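Local coordinates for PRP8 protein (PDB 6OWU) that probably excises itself from the spliceosomal precursor protein Prp8 by intein-mediated protein splicing, joining the flanking sequences, and binds a zinc ion, at residues 119-124 / 168-173; 58-63 / 138-143. All coordinates share one frame; numbering follows the deposited sequence.

The two contacts lie side by side, their centres about 10 Å apart, and their segments alternate along the chain in the order 58-63, 119-124, 138-143, 168-173. Strands 117-120 and 139-148 are antiparallel neighbours in the large curved sheet and tie the contacts together: Leu119 pairs with Leu140 and Arg121 with Thr138 through their backbones. From this shared pair, contact 1 reaches to the C-terminal segment entering strand 172-174, and contact 2 to the turn between strands 38-56 and 63-65. The side chains of Arg121 and Leu60 also meet. Sequence-distant parts of the Hint fold are thus knitted together, including the C-terminal end of the chain, where an intein's downstream splice junction would be expected.

Contact 1 of 2, residues 119-124 / 168-173; sequences LFRSTD and YDYLVL
Over one face of the Phe120 ring sits Val172, its CB 4.0 Å from the ring centroid in a CH-pi contact displaced toward the rim, while Val172 CG2 comes within 3.5 Å of Phe120 CE2. The phenyl reaches this place because its CG lies between backbone N and carbonyl carbon (chi1 64°); a flat ring and a compact branched side chain suit such close packing. The other flat group, the Arg121 guanidinium, receives Asp169 O at its edge, close to its plane. Arg121 NE and Arg121 NH2 donate to Asp169 O at 2.7 and 2.9 Å, side-on; a bend at chi3 (82°) turns the guanidinium edge toward this oxygen. Two donors hold the guanidinium's orientation and satisfy the oxygen. The Asp169 carboxylate is used otherwise: OD1 accepts from Leu171 N in an Asx turn, and OD2 forms a salt bridge with Arg167. Backbone bonds complete the join, from Val172 N to Phe120 O (2.9 Å) and from Ser122 N to Tyr170 O (3.0 Å), and Leu171 CD1 packs on Leu119 CB. The backbones meet in a single beta bridge at Arg121 and Leu171; around it, Val172 rests on strand 164-166, Leu119 and Leu171 meet Leu140 of strand 139-148, and Tyr74 meets Phe120 edge-to-face.

Contact 2 of 2, residues 58-63 / 138-143; sequences EGLEDL and TLLHIN
A two-pronged carboxylate grip at the protein surface, backed by a small leucine contact, joins the loop between strands 38-56 and 63-65 to strand 139-148. Glu58 supplies both prongs. Its OE1 accepts from His141 ND1 at 2.8 Å through the syn lone pair, at the edge of the imidazole and only 9° out of the ring plane. Glu58 OE2 takes the backbone N of His141 at 3.0 Å, in a nearly straight bond that arrives on the syn side, somewhat out of the carboxylate plane. Carboxylate and ring are nearly coplanar, their planes 23° apart. A bend at chi2 (83°) swings the acid toward the strand, and glutamate has the length to span the gap between the backbones. Leu60 and Leu140 cross at about a right angle, with Leu60 CD1 3.8 Å from Leu140 CD1; these branched apolar ends pack beside the carboxylate grip, with Leu140 buried. Between Glu58 and Leu60, Gly59 centres an inverse gamma turn, a kink closed by a weak bond from Leu60 N to Glu58 O. With one carboxylate binding both ring and backbone, the contact helps to hold the rotation of the imidazole, and the acid would probably favour a protonated, positively charged histidine.

Contact 1 of 2, residues 119-124 / 168-173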
ATOM      1  N   LEU A 119      -0.765   7.215   6.365  1.00 21.29           N
ATOM      2  CA  LEU A 119      -1.066   6.794   5.011  1.00 18.54           C
ATOM      3  C   LEU A 119      -1.920   7.868   4.337  1.00 20.38           C
ATOM      4  O   LEU A 119      -2.384   8.809   4.977  1.00 19.25           O
ATOM      5  CB  LEU A 119      -1.763   5.435   5.018  1.00 15.05           C
ATOM      6  CG  LEU A 119      -0.974   4.293   5.672  1.00 17.95           C
ATOM      7  CD1 LEU A 119      -1.856   3.074   5.896  1.00 18.23           C
ATOM      8  CD2 LEU A 119       0.249   3.918   4.848  1.00 18.04           C
ATOM      9  N   PHE A 120      -2.110   7.762   3.024  1.00 17.56           N
ATOM     10  CA  PHE A 120      -2.917   8.796   2.392  1.00 20.10           C
ATOM     11  C   PHE A 120      -3.676   8.252   1.190  1.00 22.33           C
ATOM     12  O   PHE A 120      -3.289   7.249   0.578  1.00 19.71           O
ATOM     13  CB  PHE A 120      -2.078  10.021   1.997  1.00 22.96           C
ATOM     14  CG  PHE A 120      -1.033   9.751   0.956  1.00 19.00           C
ATOM     15  CD1 PHE A 120       0.170   9.162   1.301  1.00 16.84           C
ATOM     16  CD2 PHE A 120      -1.244  10.117  -0.364  1.00 20.74           C
ATOM     17  CE1 PHE A 120       1.139   8.926   0.342  1.00 20.63           C
ATOM     18  CE2 PHE A 120      -0.275   9.890  -1.321  1.00 21.72           C
ATOM     19  CZ  PHE A 120       0.916   9.293  -0.966  1.00 24.27           C
ATOM     20  N   ARG A 121      -4.793   8.916   0.897  1.00 22.07           N
ATOM     21  CA  ARG A 121      -5.608   8.682  -0.284  1.00 22.57           C
ATOM     22  C   ARG A 121      -5.392   9.807  -1.288  1.00 24.82           C
ATOM     23  O   ARG A 121      -5.004  10.922  -0.926  1.00 25.34           O
ATOM     24  CB  ARG A 121      -7.094   8.589   0.088  1.00 20.69           C
ATOM     25  CG  ARG A 121      -7.421   7.465   1.054  1.00 21.39           C
ATOM     26  CD  ARG A 121      -8.831   7.606   1.596  1.00 27.15           C
ATOM     27  NE  ARG A 121      -9.835   7.082   0.673  1.00 26.26           N
ATOM     28  CZ  ARG A 121     -11.135   7.349   0.760  1.00 27.75           C
ATOM     29  NH1 ARG A 121     -11.584   8.136   1.726  1.00 29.40           N
ATOM     30  NH2 ARG A 121     -11.988   6.830  -0.114  1.00 24.92           N
ATOM     31  N   SER A 122      -5.637   9.508  -2.564  1.00 21.02           N
ATOM     32  CA  SER A 122      -5.443  10.514  -3.601  1.00 23.47           C
ATOM     33  C   SER A 122      -6.543  11.566  -3.510  1.00 25.78           C
ATOM     34  O   SER A 122      -7.731  11.234  -3.496  1.00 26.84           O
ATOM     35  CB  SER A 122      -5.420   9.869  -4.985  1.00 26.53           C
ATOM     36  OG  SER A 122      -5.921  10.759  -5.970  1.00 32.01           O
ATOM     37  N   THR A 123      -6.148  12.837  -3.471  1.00 32.45           N
ATOM     38  CA  THR A 123      -7.091  13.918  -3.198  1.00 41.60           C
ATOM     39  C   THR A 123      -8.108  14.032  -4.329  1.00 42.70           C
ATOM     40  O   THR A 123      -7.783  14.519  -5.415  1.00 51.77           O
ATOM     41  CB  THR A 123      -6.342  15.233  -3.014  1.00 47.42           C
ATOM     42  OG1 THR A 123      -5.098  14.991  -2.342  1.00 48.22           O
ATOM     43  CG2 THR A 123      -7.181  16.203  -2.188  1.00 48.05           C
ATOM     44  N   ASP A 124      -9.337  13.584  -4.052  1.00 47.89           N
ATOM     45  CA  ASP A 124     -10.487  13.556  -4.972  1.00 59.46           C
ATOM     46  C   ASP A 124     -10.139  13.647  -6.460  1.00 55.96           C
ATOM     47  O   ASP A 124      -9.317  12.880  -6.964  1.00 53.46           O
ATOM     48  CB  ASP A 124     -11.468  14.679  -4.607  1.00 61.05           C
ATOM     49  CG  ASP A 124     -12.913  14.323  -4.928  1.00 63.15           C
ATOM     50  OD1 ASP A 124     -13.430  13.345  -4.344  1.00 63.15           O
ATOM     51  OD2 ASP A 124     -13.535  15.024  -5.754  1.00 62.72           O
ATOM     52  N   TYR A 168      -8.669   0.199  -4.310  1.00 16.50           N
ATOM     53  CA  TYR A 168     -10.033   0.448  -4.767  1.00 20.11           C
ATOM     54  C   TYR A 168     -10.662   1.643  -4.064  1.00 23.25           C
ATOM     55  O   TYR A 168     -11.577   2.268  -4.617  1.00 20.44           O
ATOM     56  CB  TYR A 168     -10.901  -0.796  -4.563  1.00 21.42           C
ATOM     57  CG  TYR A 168     -11.398  -0.948  -3.150  1.00 21.61           C
ATOM     58  CD1 TYR A 168     -10.584  -1.486  -2.162  1.00 22.36           C
ATOM     59  CD2 TYR A 168     -12.685  -0.551  -2.798  1.00 25.09           C
ATOM     60  CE1 TYR A 168     -11.039  -1.618  -0.856  1.00 21.90           C
ATOM     61  CE2 TYR A 168     -13.141  -0.677  -1.504  1.00 24.34           C
ATOM     62  CZ  TYR A 168     -12.318  -1.212  -0.538  1.00 24.80           C
ATOM     63  OH  TYR A 168     -12.790  -1.339   0.751  1.00 25.35           O
ATOM     64  N   ASP A 169     -10.223   1.953  -2.841  1.00 19.37           N
ATOM     65  CA  ASP A 169     -10.738   3.086  -2.079  1.00 24.09           C
ATOM     66  C   ASP A 169      -9.826   4.305  -2.160  1.00 21.85           C
ATOM     67  O   ASP A 169      -9.930   5.205  -1.318  1.00 20.13           O
ATOM     68  CB  ASP A 169     -10.962   2.695  -0.613  1.00 19.89           C
ATOM     69  CG  ASP A 169      -9.673   2.285   0.090  1.00 22.59           C
ATOM     70  OD1 ASP A 169      -8.622   2.229  -0.578  1.00 17.70           O
ATOM     71  OD2 ASP A 169      -9.709   2.017   1.313  1.00 21.42           O
ATOM     72  N   TYR A 170      -8.922   4.331  -3.140  1.00 21.39           N
ATOM     73  CA  TYR A 170      -8.006   5.424  -3.462  1.00 21.35           C
ATOM     74  C   TYR A 170      -6.856   5.562  -2.471  1.00 24.03           C
ATOM     75  O   TYR A 170      -6.128   6.556  -2.528  1.00 25.54           O
ATOM     76  CB  TYR A 170      -8.728   6.772  -3.595  1.00 23.95           C
ATOM     77  CG  TYR A 170      -9.894   6.748  -4.553  1.00 24.02           C
ATOM     78  CD1 TYR A 170      -9.773   6.187  -5.817  1.00 28.48           C
ATOM     79  CD2 TYR A 170     -11.124   7.288  -4.192  1.00 34.96           C
ATOM     80  CE1 TYR A 170     -10.848   6.157  -6.695  1.00 31.73           C
ATOM     81  CE2 TYR A 170     -12.201   7.267  -5.065  1.00 28.42           C
ATOM     82  CZ  TYR A 170     -12.054   6.701  -6.312  1.00 35.06           C
ATOM     83  OH  TYR A 170     -13.124   6.680  -7.176  1.00 42.92           O
ATOM     84  N   LEU A 171      -6.662   4.596  -1.571  1.00 17.44           N
ATOM     85  CA  LEU A 171      -5.439   4.558  -0.781  1.00 20.76           C
ATOM     86  C   LEU A 171      -4.253   4.433  -1.728  1.00 20.95           C
ATOM     87  O   LEU A 171      -4.292   3.642  -2.670  1.00 16.31           O
ATOM     88  CB  LEU A 171      -5.468   3.385   0.205  1.00 16.84           C
ATOM     89  CG  LEU A 171      -4.172   3.100   0.981  1.00 17.38           C
ATOM     90  CD1 LEU A 171      -3.909   4.189   2.018  1.00 17.93           C
ATOM     91  CD2 LEU A 171      -4.200   1.723   1.644  1.00 17.52           C
ATOM     92  N   VAL A 172      -3.224   5.245  -1.506  1.00 16.33           N
ATOM     93  CA  VAL A 172      -2.059   5.283  -2.383  1.00 19.71           C
ATOM     94  C   VAL A 172      -1.075   4.213  -1.928  1.00 20.90           C
ATOM     95  O   VAL A 172      -0.635   4.208  -0.773  1.00 19.74           O
ATOM     96  CB  VAL A 172      -1.404   6.672  -2.389  1.00 22.55           C
ATOM     97  CG1 VAL A 172      -0.093   6.648  -3.186  1.00 19.86           C
ATOM     98  CG2 VAL A 172      -2.357   7.698  -2.985  1.00 20.40           C
ATOM     99  N   LEU A 173      -0.734   3.302  -2.836  1.00 17.32           N
ATOM    100  CA  LEU A 173       0.156   2.186  -2.572  1.00 19.31           C
ATOM    101  C   LEU A 173       1.419   2.325  -3.416  1.00 21.32           C
ATOM    102  O   LEU A 173       1.401   2.930  -4.493  1.00 16.43           O
ATOM    103  CB  LEU A 173      -0.553   0.853  -2.874  1.00 17.91           C
ATOM    104  CG  LEU A 173      -1.793   0.524  -2.029  1.00 23.77           C
ATOM    105  CD1 LEU A 173      -2.613  -0.620  -2.648  1.00 20.62           C
ATOM    106  CD2 LEU A 173      -1.396   0.184  -0.589  1.00 17.53           C
TER
HETATM  107  O   HOH W   1      -0.618   5.700   1.714  1.00 17.34           O

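Contact 2 of 2, residues 58-63 / 138-143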
ATOM      1  N   GLU A  58      -9.443   5.352  11.044  1.00 16.97           N
ATOM      2  CA  GLU A  58     -10.555   5.565  10.126  1.00 18.32           C
ATOM      3  C   GLU A  58     -11.118   4.234   9.634  1.00 20.32           C
ATOM      4  O   GLU A  58     -10.410   3.224   9.555  1.00 17.13           O
ATOM      5  CB  GLU A  58     -10.111   6.416   8.931  1.00 22.44           C
ATOM      6  CG  GLU A  58      -9.780   7.862   9.281  1.00 25.53           C
ATOM      7  CD  GLU A  58      -8.364   8.046   9.812  1.00 24.93           C
ATOM      8  OE1 GLU A  58      -7.995   9.200  10.114  1.00 21.52           O
ATOM      9  OE2 GLU A  58      -7.618   7.047   9.931  1.00 18.99           O
ATOM     10  N   GLY A  59     -12.419   4.232   9.333  1.00 16.66           N
ATOM     11  CA  GLY A  59     -13.101   3.018   8.911  1.00 19.81           C
ATOM     12  C   GLY A  59     -12.867   2.587   7.472  1.00 25.89           C
ATOM     13  O   GLY A  59     -13.810   2.512   6.674  1.00 24.16           O
ATOM     14  N   LEU A  60     -11.616   2.298   7.128  1.00 21.37           N
ATOM     15  CA  LEU A  60     -11.245   1.767   5.826  1.00 22.89           C
ATOM     16  C   LEU A  60     -10.622   0.386   6.002  1.00 21.36           C
ATOM     17  O   LEU A  60     -10.190   0.017   7.097  1.00 17.91           O
ATOM     18  CB  LEU A  60     -10.268   2.700   5.100  1.00 21.82           C
ATOM     19  CG  LEU A  60     -10.820   4.085   4.736  1.00 26.94           C
ATOM     20  CD1 LEU A  60      -9.818   4.857   3.888  1.00 29.94           C
ATOM     21  CD2 LEU A  60     -12.165   3.987   4.025  1.00 28.91           C
ATOM     22  N   GLU A  61     -10.570  -0.373   4.907  1.00 18.48           N
ATOM     23  CA  GLU A  61     -10.082  -1.747   4.970  1.00 15.73           C
ATOM     24  C   GLU A  61      -8.642  -1.803   5.469  1.00 15.20           C
ATOM     25  O   GLU A  61      -7.811  -0.972   5.098  1.00 19.22           O
ATOM     26  CB  GLU A  61     -10.171  -2.406   3.588  1.00 16.95           C
ATOM     27  CG  GLU A  61     -11.463  -3.178   3.360  1.00 30.41           C
ATOM     28  CD  GLU A  61     -11.521  -3.875   2.007  1.00 26.07           C
ATOM     29  OE1 GLU A  61     -10.468  -4.068   1.374  1.00 25.70           O
ATOM     30  OE2 GLU A  61     -12.632  -4.255   1.588  1.00 33.45           O
ATOM     31  N   ASP A  62      -8.345  -2.809   6.296  1.00 13.53           N
ATOM     32  CA  ASP A  62      -6.970  -3.045   6.721  1.00 11.85           C
ATOM     33  C   ASP A  62      -6.070  -3.267   5.506  1.00 16.93           C
ATOM     34  O   ASP A  62      -6.494  -3.805   4.481  1.00 17.57           O
ATOM     35  CB  ASP A  62      -6.867  -4.283   7.618  1.00 13.84           C
ATOM     36  CG  ASP A  62      -7.748  -4.205   8.852  1.00 18.42           C
ATOM     37  OD1 ASP A  62      -8.300  -3.121   9.136  1.00 14.49           O
ATOM     38  OD2 ASP A  62      -7.877  -5.243   9.536  1.00 20.29           O
ATOM     39  N   LEU A  63      -4.809  -2.876   5.636  1.00 15.35           N
ATOM     40  CA  LEU A  63      -3.810  -3.162   4.608  1.00 17.23           C
ATOM     41  C   LEU A  63      -2.905  -4.283   5.103  1.00 13.77           C
ATOM     42  O   LEU A  63      -2.343  -4.193   6.193  1.00 16.04           O
ATOM     43  CB  LEU A  63      -2.979  -1.923   4.273  1.00 15.71           C
ATOM     44  CG  LEU A  63      -1.876  -2.166   3.238  1.00 19.18           C
ATOM     45  CD1 LEU A  63      -2.500  -2.544   1.907  1.00 22.33           C
ATOM     46  CD2 LEU A  63      -0.955  -0.943   3.094  1.00 17.54           C
ATOM     47  N   THR A 138      -7.710  13.502   3.721  1.00 32.59           N
ATOM     48  CA  THR A 138      -7.174  12.394   2.945  1.00 32.29           C
ATOM     49  C   THR A 138      -6.043  11.669   3.660  1.00 26.99           C
ATOM     50  O   THR A 138      -5.516  10.695   3.122  1.00 29.28           O
ATOM     51  CB  THR A 138      -6.690  12.884   1.574  1.00 33.30           C
ATOM     52  OG1 THR A 138      -5.321  13.303   1.663  1.00 41.02           O
ATOM     53  CG2 THR A 138      -7.539  14.045   1.094  1.00 39.47           C
ATOM     54  N   LEU A 139      -5.650  12.120   4.848  1.00 26.43           N
ATOM     55  CA  LEU A 139      -4.627  11.440   5.628  1.00 27.91           C
ATOM     56  C   LEU A 139      -5.281  10.401   6.530  1.00 25.35           C
ATOM     57  O   LEU A 139      -6.370  10.622   7.070  1.00 19.36           O
ATOM     58  CB  LEU A 139      -3.812  12.434   6.457  1.00 24.23           C
ATOM     59  CG  LEU A 139      -3.011  13.461   5.654  1.00 28.79           C
ATOM     60  CD1 LEU A 139      -2.101  14.271   6.569  1.00 36.66           C
ATOM     61  CD2 LEU A 139      -2.211  12.801   4.535  1.00 20.64           C
ATOM     62  N   LEU A 140      -4.628   9.251   6.659  1.00 17.95           N
ATOM     63  CA  LEU A 140      -5.117   8.137   7.452  1.00 19.80           C
ATOM     64  C   LEU A 140      -4.136   7.850   8.575  1.00 20.37           C
ATOM     65  O   LEU A 140      -2.919   7.801   8.356  1.00 20.64           O
ATOM     66  CB  LEU A 140      -5.307   6.879   6.599  1.00 20.29           C
ATOM     67  CG  LEU A 140      -6.217   7.018   5.380  1.00 26.51           C
ATOM     68  CD1 LEU A 140      -6.187   5.734   4.560  1.00 22.06           C
ATOM     69  CD2 LEU A 140      -7.639   7.355   5.797  1.00 20.66           C
ATOM     70  N   HIS A 141      -4.677   7.610   9.760  1.00 18.08           N
ATOM     71  CA  HIS A 141      -3.896   7.479  10.980  1.00 18.08           C
ATOM     72  C   HIS A 141      -3.831   6.008  11.363  1.00 18.07           C
ATOM     73  O   HIS A 141      -4.870   5.358  11.535  1.00 19.92           O
ATOM     74  CB  HIS A 141      -4.511   8.333  12.089  1.00 17.06           C
ATOM     75  CG  HIS A 141      -4.599   9.783  11.726  1.00 18.29           C
ATOM     76  ND1 HIS A 141      -5.603  10.290  10.929  1.00 19.30           N
ATOM     77  CD2 HIS A 141      -3.781  10.825  12.009  1.00 21.40           C
ATOM     78  CE1 HIS A 141      -5.416  11.587  10.760  1.00 22.69           C
ATOM     79  NE2 HIS A 141      -4.321  11.938  11.408  1.00 22.81           N
ATOM     80  N   ILE A 142      -2.615   5.477  11.447  1.00 16.95           N
ATOM     81  CA  ILE A 142      -2.450   4.063  11.752  1.00 17.17           C
ATOM     82  C   ILE A 142      -2.737   3.833  13.228  1.00 18.54           C
ATOM     83  O   ILE A 142      -2.183   4.516  14.098  1.00 21.54           O
ATOM     84  CB  ILE A 142      -1.044   3.585  11.358  1.00 17.09           C
ATOM     85  CG1 ILE A 142      -0.934   3.508   9.834  1.00 18.73           C
ATOM     86  CG2 ILE A 142      -0.751   2.225  11.974  1.00 16.49           C
ATOM     87  CD1 ILE A 142       0.448   3.129   9.337  1.00 20.43           C
ATOM     88  N   ASN A 143      -3.650   2.909  13.516  1.00 14.70           N
ATOM     89  CA  ASN A 143      -3.913   2.540  14.899  1.00 17.37           C
ATOM     90  C   ASN A 143      -3.039   1.385  15.353  1.00 24.46           C
ATOM     91  O   ASN A 143      -2.623   1.336  16.519  1.00 19.93           O
ATOM     92  CB  ASN A 143      -5.383   2.168  15.095  1.00 19.68           C
ATOM     93  CG  ASN A 143      -5.720   1.947  16.549  1.00 24.40           C
ATOM     94  OD1 ASN A 143      -5.636   2.873  17.354  1.00 24.60           O
ATOM     95  ND2 ASN A 143      -6.100   0.718  16.899  1.00 25.30           N
TER